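PDB 1G43: scaffolding protein from Clostridium cellulolyticum, which probably anchors the cellulosome to crystalline cellulose through its family IIIa cellulose-binding domain. Local coordinates for residues V88-D92 with S129-S133. Numbering follows the deposited sequence.
With CA (calcium ion), chain B.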
loop_
_atom_site.group_PDB
_atom_site.type_symbol
_atom_site.label_atom_id
_atom_site.label_comp_id
_atom_site.label_asym_id
_atom_site.label_seq_id
_atom_site.Cartn_x
_atom_site.Cartn_y
_atom_site.Cartn_z
ATOM N N VAL A 88 -14.628 -10.368 6.518
ATOM C CA VAL A 88 -15.809 -9.603 6.119
ATOM C C VAL A 88 -16.034 -9.843 4.626
ATOM O O VAL A 88 -15.213 -10.466 3.968
ATOM C CB VAL A 88 -15.664 -8.068 6.350
ATOM C CG1 VAL A 88 -15.501 -7.768 7.841
ATOM C CG2 VAL A 88 -14.507 -7.514 5.530
ATOM N N THR A 89 -17.145 -9.357 4.087
ATOM C CA THR A 89 -17.437 -9.542 2.661
ATOM C C THR A 89 -16.348 -8.859 1.825
ATOM O O THR A 89 -16.093 -7.651 1.984
ATOM C CB THR A 89 -18.793 -8.884 2.242
ATOM O OG1 THR A 89 -19.818 -9.198 3.197
ATOM C CG2 THR A 89 -19.209 -9.382 0.870
ATOM N N ASN A 90 -15.730 -9.626 0.931
ATOM C CA ASN A 90 -14.693 -9.134 0.047
ATOM C C ASN A 90 -13.364 -8.806 0.696
ATOM O O ASN A 90 -12.530 -8.110 0.112
ATOM C CB ASN A 90 -15.207 -7.947 -0.757
ATOM C CG ASN A 90 -16.216 -8.382 -1.769
ATOM O OD1 ASN A 90 -16.715 -7.598 -2.574
ATOM N ND2 ASN A 90 -16.531 -9.662 -1.739
ATOM N N ALA A 91 -13.154 -9.345 1.891
ATOM C CA ALA A 91 -11.908 -9.101 2.575
ATOM C C ALA A 91 -11.558 -10.180 3.606
ATOM O O ALA A 91 -12.057 -10.129 4.731
ATOM C CB ALA A 91 -11.950 -7.735 3.237
ATOM N N ASP A 92 -10.731 -11.162 3.231
ATOM C CA ASP A 92 -10.312 -12.165 4.197
ATOM C C ASP A 92 -8.815 -12.070 4.524
ATOM O O ASP A 92 -8.339 -12.756 5.423
ATOM C CB ASP A 92 -10.676 -13.597 3.767
ATOM C CG ASP A 92 -10.229 -13.942 2.358
ATOM O OD1 ASP A 92 -9.063 -13.732 2.011
ATOM O OD2 ASP A 92 -11.051 -14.452 1.595
ATOM N N SER A 129 -12.214 -8.918 -8.682
ATOM C CA SER A 129 -13.537 -8.339 -8.574
ATOM C C SER A 129 -14.193 -8.498 -7.218
ATOM O O SER A 129 -15.130 -7.769 -6.923
ATOM C CB SER A 129 -14.478 -8.831 -9.704
ATOM O OG SER A 129 -15.052 -10.110 -9.478
ATOM N N ASN A 130 -13.728 -9.430 -6.395
ATOM C CA ASN A 130 -14.310 -9.570 -5.048
ATOM C C ASN A 130 -13.287 -9.141 -3.981
ATOM O O ASN A 130 -13.245 -9.679 -2.878
ATOM C CB ASN A 130 -14.785 -11.004 -4.786
ATOM C CG ASN A 130 -13.685 -12.018 -4.953
ATOM O OD1 ASN A 130 -12.576 -11.664 -5.264
ATOM N ND2 ASN A 130 -13.998 -13.291 -4.738
ATOM N N ASP A 131 -12.452 -8.181 -4.363
ATOM C CA ASP A 131 -11.454 -7.598 -3.483
ATOM C C ASP A 131 -11.923 -6.217 -3.035
ATOM O O ASP A 131 -12.200 -5.316 -3.835
ATOM C CB ASP A 131 -10.092 -7.478 -4.171
ATOM C CG ASP A 131 -9.482 -8.823 -4.468
ATOM O OD1 ASP A 131 -10.002 -9.834 -3.971
ATOM O OD2 ASP A 131 -8.482 -8.873 -5.199
ATOM N N TRP A 132 -11.999 -6.077 -1.725
ATOM C CA TRP A 132 -12.419 -4.870 -1.075
ATOM C C TRP A 132 -11.665 -3.622 -1.531
ATOM O O TRP A 132 -12.283 -2.607 -1.793
ATOM C CB TRP A 132 -12.252 -5.045 0.428
ATOM C CG TRP A 132 -13.032 -4.076 1.203
ATOM C CD1 TRP A 132 -14.358 -4.157 1.524
ATOM C CD2 TRP A 132 -12.561 -2.836 1.739
ATOM N NE1 TRP A 132 -14.740 -3.045 2.229
ATOM C CE2 TRP A 132 -13.654 -2.216 2.373
ATOM C CE3 TRP A 132 -11.319 -2.190 1.744
ATOM C CZ2 TRP A 132 -13.543 -0.983 3.002
ATOM C CZ3 TRP A 132 -11.207 -0.972 2.368
ATOM C CH2 TRP A 132 -12.316 -0.377 2.992
ATOM N N SER A 133 -10.341 -3.675 -1.623
ATOM C CA SER A 133 -9.617 -2.471 -2.036
ATOM C C SER A 133 -9.461 -2.338 -3.541
ATOM O O SER A 133 -8.763 -1.455 -4.005
ATOM C CB SER A 133 -8.221 -2.433 -1.413
ATOM O OG SER A 133 -8.296 -2.461 -0.006
HETATM CA CA CA B . -10.213 -12.206 -4.709
HETATM O O HOH W 1 -7.708 -11.316 -5.476
#
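With CG anti to its carbonyl carbon (chi1 -70°), Asn90 lays its amide over the Asn130 carbonyl, while Trp132, CG anti to the backbone N (chi1 -162°), carries its indole away beyond a CB that lies 3.1 Å from Asn90 O. One hydrogen bond joins the loops: Trp132 N donates to Asn90 O at 2.8 Å, in the carbonyl plane but bent at the hydrogen (141°). Beside it, Asn90 CA approaches Asn130 O at 3.3 Å as a CA-H...O contact. The amide touches the same oxygen by van der Waals contact, Asn90 CG to Asn130 O 3.4 Å, and the two side-chain amide planes are steeply inclined. The short methyl of Ala91 packs on Trp132 CB, at 3.9 Å. Asn90 occupies the third position of a type II turn from Val88 to Ala91, where positive phi is required; asparagine tolerates it well. Directed away from Asn90, Asn130 OD1 binds calcium, as does Asp131 OD1, each at 2.5 Å, supplying a neutral and an anionic oxygen, and Asp131 OD2 also accepts a hydrogen bond from a calcium-bound water. Thr48, Asp50 and the Asp127 carbonyl complete the protein ligands. The arrangement thus joins the hairpin turn between strands 77-88 and 91-99 to the calcium-binding loop of a family 3 carbohydrate-binding beta-sandwich.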